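Local coordinates for telomere length regulator taz1 (Schizosaccharomyces pombe, PDB 4ZMI), which binds double-stranded telomeric DNA as a homodimerizing protein and regulates telomere length and function, seen here as its helical domain alone, at residues 62-65 with 66-70; 107-110 with 111-114. All blocks are in the same frame, centred on the assembly; numbering follows the deposited sequence.

Contact 1 of 2, residues 62-65 with 66-70; sequences NEQL and TTKYG
Asn62 O is gripped twice from Thr66, firmly by the backbone amide and weakly by the hydroxyl: Thr66 N donates over 2.9 Å and Thr66 OG1 over 3.1 Å. With chi1 -79°, the hydroxyl stands beside its own backbone N and reaches back toward the carbonyl one turn earlier. Thr67 repeats the scheme, its N giving Glu63 O a 2.9 Å bond and its OG1 adding a weak one. Threonine is tolerated here because its hydroxyl can turn back to a carbonyl of the preceding turn. Bent at chi2 (85°), the Glu63 chain brings OE2 to 3.6 Å from Thr67 OG1, too far for a firm bond. Gln64 O takes the amide of Lys68 (N to O 2.7 Å), and the two long side chains extend together.

The bond from Tyr69 N to Leu65 O, 3.1 Å, arrives above the carbonyl plane, and at Tyr69 the backbone leaves helical torsions. The side chains of Leu65 and Tyr69 meet nearly at right angles, with Leu65 CD1 lying 3.7 Å from Tyr69 CD1. Lys68 CG sits over the centre of one ring face, 3.8 Å above its plane. The phenol OH bonds Asp14 of helix 5-35, which Lys68 NZ approaches in a long, weak ion pair. A leucine in place of Tyr69 would probably leave Asp14 without its phenol partner and Lys68 CG without a flat surface to lie on. Gly70, at positive phi, then lets the chain turn off readily. The chemistry implies a helix end with a more open side carrying Glu63 and Thr67 and an inner side where Leu65 packs on helices 5-35 and 95-107 and Tyr69 on 5-35, the tyrosine keeping its OH satisfied.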
ATOM      1  N   ASN A  62     -14.514   2.793   0.946  1.00 68.16           N
ATOM      2  CA  ASN A  62     -13.306   3.025   0.162  1.00 66.34           C
ATOM      3  C   ASN A  62     -13.587   3.819  -1.087  1.00 61.62           C
ATOM      4  O   ASN A  62     -12.781   4.632  -1.502  1.00 56.70           O
ATOM      5  CB  ASN A  62     -12.655   1.699  -0.222  1.00 65.35           C
ATOM      6  CG  ASN A  62     -11.503   1.868  -1.176  1.00 63.85           C
ATOM      7  OD1 ASN A  62     -11.650   1.668  -2.379  1.00 71.65           O
ATOM      8  ND2 ASN A  62     -10.338   2.216  -0.643  1.00 55.19           N
ATOM      9  N   GLU A  63     -14.735   3.561  -1.690  1.00 72.16           N
ATOM     10  CA  GLU A  63     -15.187   4.318  -2.842  1.00 77.16           C
ATOM     11  C   GLU A  63     -15.359   5.813  -2.536  1.00 84.91           C
ATOM     12  O   GLU A  63     -14.880   6.650  -3.305  1.00 86.35           O
ATOM     13  CB  GLU A  63     -16.503   3.753  -3.360  1.00 90.39           C
ATOM     14  CG  GLU A  63     -17.102   4.555  -4.497  1.00 99.75           C
ATOM     15  CD  GLU A  63     -16.530   4.156  -5.832  1.00104.18           C
ATOM     16  OE1 GLU A  63     -15.821   3.126  -5.878  1.00100.77           O
ATOM     17  OE2 GLU A  63     -16.794   4.869  -6.826  1.00109.53           O
ATOM     18  N   GLN A  64     -16.042   6.149  -1.437  1.00 88.32           N
ATOM     19  CA  GLN A  64     -16.250   7.556  -1.069  1.00 88.70           C
ATOM     20  C   GLN A  64     -14.896   8.195  -0.827  1.00 84.63           C
ATOM     21  O   GLN A  64     -14.606   9.266  -1.353  1.00 88.80           O
ATOM     22  CB  GLN A  64     -17.142   7.725   0.181  1.00 89.92           C
ATOM     23  CG  GLN A  64     -17.399   9.213   0.575  1.00111.46           C
ATOM     24  CD  GLN A  64     -17.726   9.432   2.062  1.00109.75           C
ATOM     25  OE1 GLN A  64     -18.088   8.497   2.780  1.00113.77           O
ATOM     26  NE2 GLN A  64     -17.590  10.677   2.523  1.00101.55           N
ATOM     27  N   LEU A  65     -14.072   7.516  -0.034  1.00 79.17           N
ATOM     28  CA  LEU A  65     -12.720   7.970   0.272  1.00 81.60           C
ATOM     29  C   LEU A  65     -11.976   8.339  -1.006  1.00 82.98           C
ATOM     30  O   LEU A  65     -11.453   9.444  -1.152  1.00 82.02           O
ATOM     31  CB  LEU A  65     -11.973   6.853   0.995  1.00 83.35           C
ATOM     32  CG  LEU A  65     -10.576   7.124   1.537  1.00 82.02           C
ATOM     33  CD1 LEU A  65     -10.603   8.258   2.525  1.00 82.65           C
ATOM     34  CD2 LEU A  65     -10.070   5.872   2.206  1.00 88.49           C
ATOM     35  N   THR A  66     -11.981   7.402  -1.942  1.00 76.96           N
ATOM     36  CA  THR A  66     -11.269   7.519  -3.204  1.00 67.55           C
ATOM     37  C   THR A  66     -11.800   8.637  -4.098  1.00 65.94           C
ATOM     38  O   THR A  66     -11.030   9.432  -4.624  1.00 62.18           O
ATOM     39  CB  THR A  66     -11.340   6.186  -3.943  1.00 70.79           C
ATOM     40  OG1 THR A  66     -10.377   5.287  -3.372  1.00 82.21           O
ATOM     41  CG2 THR A  66     -11.066   6.359  -5.419  1.00 75.79           C
ATOM     42  N   THR A  67     -13.116   8.689  -4.272  1.00 69.60           N
ATOM     43  CA  THR A  67     -13.735   9.665  -5.162  1.00 70.98           C
ATOM     44  C   THR A  67     -13.784  11.046  -4.536  1.00 77.20           C
ATOM     45  O   THR A  67     -13.433  12.038  -5.173  1.00 81.27           O
ATOM     46  CB  THR A  67     -15.163   9.254  -5.555  1.00 74.60           C
ATOM     47  OG1 THR A  67     -15.114   8.030  -6.301  1.00 83.01           O
ATOM     48  CG2 THR A  67     -15.805  10.336  -6.422  1.00 72.83           C
ATOM     49  N   LYS A  68     -14.222  11.109  -3.285  1.00 82.28           N
ATOM     50  CA  LYS A  68     -14.378  12.400  -2.622  1.00 81.76           C
ATOM     51  C   LYS A  68     -13.033  13.087  -2.396  1.00 73.88           C
ATOM     52  O   LYS A  68     -12.905  14.279  -2.656  1.00 67.47           O
ATOM     53  CB  LYS A  68     -15.139  12.265  -1.298  1.00 83.07           C
ATOM     54  CG  LYS A  68     -15.333  13.578  -0.568  1.00 89.57           C
ATOM     55  CD  LYS A  68     -16.257  13.426   0.622  1.00 96.26           C
ATOM     56  CE  LYS A  68     -16.508  14.771   1.282  1.00100.74           C
ATOM     57  NZ  LYS A  68     -17.558  14.686   2.331  1.00108.80           N
ATOM     58  N   TYR A  69     -12.031  12.339  -1.934  1.00 66.68           N
ATOM     59  CA  TYR A  69     -10.764  12.953  -1.559  1.00 61.65           C
ATOM     60  C   TYR A  69      -9.680  12.892  -2.626  1.00 59.87           C
ATOM     61  O   TYR A  69      -8.545  13.285  -2.381  1.00 62.40           O
ATOM     62  CB  TYR A  69     -10.279  12.426  -0.223  1.00 68.16           C
ATOM     63  CG  TYR A  69     -11.343  12.586   0.824  1.00 82.54           C
ATOM     64  CD1 TYR A  69     -12.033  11.491   1.316  1.00 89.58           C
ATOM     65  CD2 TYR A  69     -11.692  13.844   1.287  1.00 86.14           C
ATOM     66  CE1 TYR A  69     -13.019  11.643   2.263  1.00 94.06           C
ATOM     67  CE2 TYR A  69     -12.674  14.003   2.232  1.00 93.85           C
ATOM     68  CZ  TYR A  69     -13.335  12.901   2.715  1.00 99.14           C
ATOM     69  OH  TYR A  69     -14.320  13.059   3.657  1.00113.08           O
ATOM     70  N   GLY A  70     -10.052  12.448  -3.822  1.00 54.12           N
ATOM     71  CA  GLY A  70      -9.180  12.587  -4.971  1.00 51.57           C
ATOM     72  C   GLY A  70      -8.061  11.560  -5.071  1.00 57.25           C
ATOM     73  O   GLY A  70      -7.119  11.746  -5.841  1.00 60.24           O
TER

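Contact 2 of 2, residues 107-110 with 111-114; sequences LIDL and LDNT
Ile108 O and Asp109 O receive the amides three residues on, Leu111 N at 3.0 Å and Asp112 N at 3.2 Å, both from well above the carbonyl planes; this i to i+3 spacing marks turns continuing past helix 95-107. The Leu111 side chain leans on the first carbonyl, CB to Ile108 O 3.1 Å. Asp109 and Asp112 run alongside each other in one direction, their carboxylate planes 20° apart. With CG anti to the backbone N in each (chi1 -168° in Asp109), the acids face a common water, which bonds Asp112 OD2 at 3.0 Å; its very short approach to Asp109 OD1 is doubtful. Asp112 OD1 accepts Thr114 N at 2.8 Å from above the carboxylate plane in an Asx turn, a role that aspartate's short carboxylate suits. The acids stand 4.5 Å apart (Asp109 OD1 to Asp112 OD2), a repulsion probably eased by the water and by backbone amides: Asp112 OD2 takes His117 N, and Asp109 OD2 takes Leu120 N at the start of helix 118-130. Leucines and isoleucine suit the buried sides: Leu111 packs on helices 43-50 and 52-68, Ile108 also on 52-68, Leu110 on 214-229 and Leu107 on 5-35 and 214-229.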
ATOM      1  N   LEU A 107      -5.270  -2.887   4.107  1.00 64.92           N
ATOM      2  CA  LEU A 107      -5.950  -4.094   4.615  1.00 61.02           C
ATOM      3  C   LEU A 107      -6.970  -4.676   3.645  1.00 62.91           C
ATOM      4  O   LEU A 107      -6.951  -5.861   3.375  1.00 67.23           O
ATOM      5  CB  LEU A 107      -6.687  -3.776   5.908  1.00 61.74           C
ATOM      6  CG  LEU A 107      -6.417  -4.447   7.253  1.00 65.37           C
ATOM      7  CD1 LEU A 107      -7.710  -4.359   8.098  1.00 61.72           C
ATOM      8  CD2 LEU A 107      -5.918  -5.873   7.127  1.00 66.20           C
ATOM      9  N   ILE A 108      -7.868  -3.846   3.126  1.00 66.64           N
ATOM     10  CA  ILE A 108      -8.942  -4.341   2.259  1.00 64.94           C
ATOM     11  C   ILE A 108      -8.437  -4.778   0.889  1.00 63.32           C
ATOM     12  O   ILE A 108      -9.163  -5.436   0.137  1.00 62.49           O
ATOM     13  CB  ILE A 108     -10.052  -3.284   2.018  1.00 64.77           C
ATOM     14  CG1 ILE A 108      -9.553  -2.140   1.136  1.00 57.70           C
ATOM     15  CG2 ILE A 108     -10.586  -2.724   3.319  1.00 69.25           C
ATOM     16  CD1 ILE A 108     -10.617  -1.121   0.851  1.00 64.51           C
ATOM     17  N   ASP A 109      -7.219  -4.358   0.548  1.00 55.63           N
ATOM     18  CA  ASP A 109      -6.590  -4.736  -0.713  1.00 56.84           C
ATOM     19  C   ASP A 109      -6.182  -6.208  -0.637  1.00 55.13           C
ATOM     20  O   ASP A 109      -5.916  -6.836  -1.660  1.00 50.61           O
ATOM     21  CB  ASP A 109      -5.374  -3.835  -1.009  1.00 55.82           C
ATOM     22  CG  ASP A 109      -4.857  -3.977  -2.439  1.00 60.41           C
ATOM     23  OD1 ASP A 109      -5.667  -4.204  -3.355  1.00 66.41           O
ATOM     24  OD2 ASP A 109      -3.629  -3.850  -2.648  1.00 68.09           O
ATOM     25  N   LEU A 110      -6.172  -6.758   0.575  1.00 59.50           N
ATOM     26  CA  LEU A 110      -5.958  -8.194   0.779  1.00 59.97           C
ATOM     27  C   LEU A 110      -7.113  -8.999   0.223  1.00 69.62           C
ATOM     28  O   LEU A 110      -7.027 -10.222   0.113  1.00 65.56           O
ATOM     29  CB  LEU A 110      -5.832  -8.505   2.262  1.00 58.98           C
ATOM     30  CG  LEU A 110      -4.589  -7.920   2.910  1.00 62.86           C
ATOM     31  CD1 LEU A 110      -4.720  -7.962   4.420  1.00 62.31           C
ATOM     32  CD2 LEU A 110      -3.338  -8.658   2.412  1.00 60.88           C
ATOM     33  N   LEU A 111      -8.203  -8.308  -0.102  1.00 67.03           N
ATOM     34  CA  LEU A 111      -9.400  -8.953  -0.631  1.00 68.62           C
ATOM     35  C   LEU A 111      -9.357  -9.103  -2.152  1.00 67.89           C
ATOM     36  O   LEU A 111     -10.260  -9.678  -2.751  1.00 62.11           O
ATOM     37  CB  LEU A 111     -10.654  -8.180  -0.203  1.00 73.63           C
ATOM     38  CG  LEU A 111     -10.900  -8.083   1.307  1.00 75.48           C
ATOM     39  CD1 LEU A 111     -12.147  -7.280   1.632  1.00 69.39           C
ATOM     40  CD2 LEU A 111     -10.989  -9.484   1.921  1.00 82.02           C
ATOM     41  N   ASP A 112      -8.309  -8.576  -2.779  1.00 66.81           N
ATOM     42  CA  ASP A 112      -8.201  -8.597  -4.240  1.00 59.68           C
ATOM     43  C   ASP A 112      -7.895 -10.010  -4.732  1.00 64.20           C
ATOM     44  O   ASP A 112      -6.746 -10.434  -4.728  1.00 63.10           O
ATOM     45  CB  ASP A 112      -7.109  -7.615  -4.696  1.00 56.71           C
ATOM     46  CG  ASP A 112      -6.738  -7.782  -6.157  1.00 57.61           C
ATOM     47  OD1 ASP A 112      -7.525  -8.377  -6.924  1.00 57.71           O
ATOM     48  OD2 ASP A 112      -5.642  -7.320  -6.541  1.00 63.25           O
ATOM     49  N   ASN A 113      -8.910 -10.733  -5.193  1.00 68.53           N
ATOM     50  CA  ASN A 113      -8.679 -12.105  -5.646  1.00 70.95           C
ATOM     51  C   ASN A 113      -7.955 -12.246  -6.990  1.00 66.94           C
ATOM     52  O   ASN A 113      -7.868 -13.345  -7.518  1.00 64.23           O
ATOM     53  CB  ASN A 113      -9.969 -12.946  -5.606  1.00 78.73           C
ATOM     54  CG  ASN A 113     -10.961 -12.582  -6.700  1.00 87.67           C
ATOM     55  OD1 ASN A 113     -10.585 -12.277  -7.834  1.00 90.93           O
ATOM     56  ND2 ASN A 113     -12.247 -12.629  -6.362  1.00 89.80           N
ATOM     57  N   THR A 114      -7.450 -11.148  -7.553  1.00 63.62           N
ATOM     58  CA  THR A 114      -6.599 -11.257  -8.736  1.00 61.91           C
ATOM     59  C   THR A 114      -5.130 -11.315  -8.306  1.00 62.14           C
ATOM     60  O   THR A 114      -4.238 -11.572  -9.121  1.00 61.71           O
ATOM     61  CB  THR A 114      -6.760 -10.060  -9.675  1.00 66.47           C
ATOM     62  OG1 THR A 114      -6.420  -8.857  -8.974  1.00 63.78           O
ATOM     63  CG2 THR A 114      -8.195  -9.957 -10.206  1.00 60.40           C
TER
HETATM   64  O   HOH W   1      -5.566  -4.429  -5.763  1.00 53.81           O

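Overall arrangement
From the N terminus, helix 5-35 comes first and later receives side chains of both contacts; helix 43-50 follows, and contact 1 lies at the end of helix 52-68. The chain then passes through helices 78-83, 85-91 and 95-107 before contact 2 ends the last of these and leads toward helix 118-130. Both are local, each spanning a single continuous run, so neither closes a long loop; they follow in series without nesting or crossing. Their centres lie about 17 Å apart, yet they touch where Asn62 CB meets Ile108 CD1 at 3.6 Å. Through this packing, helix 52-68 is joined to the end of helix 95-107 within the helical domain, a region assigned by sequence to the TRF family.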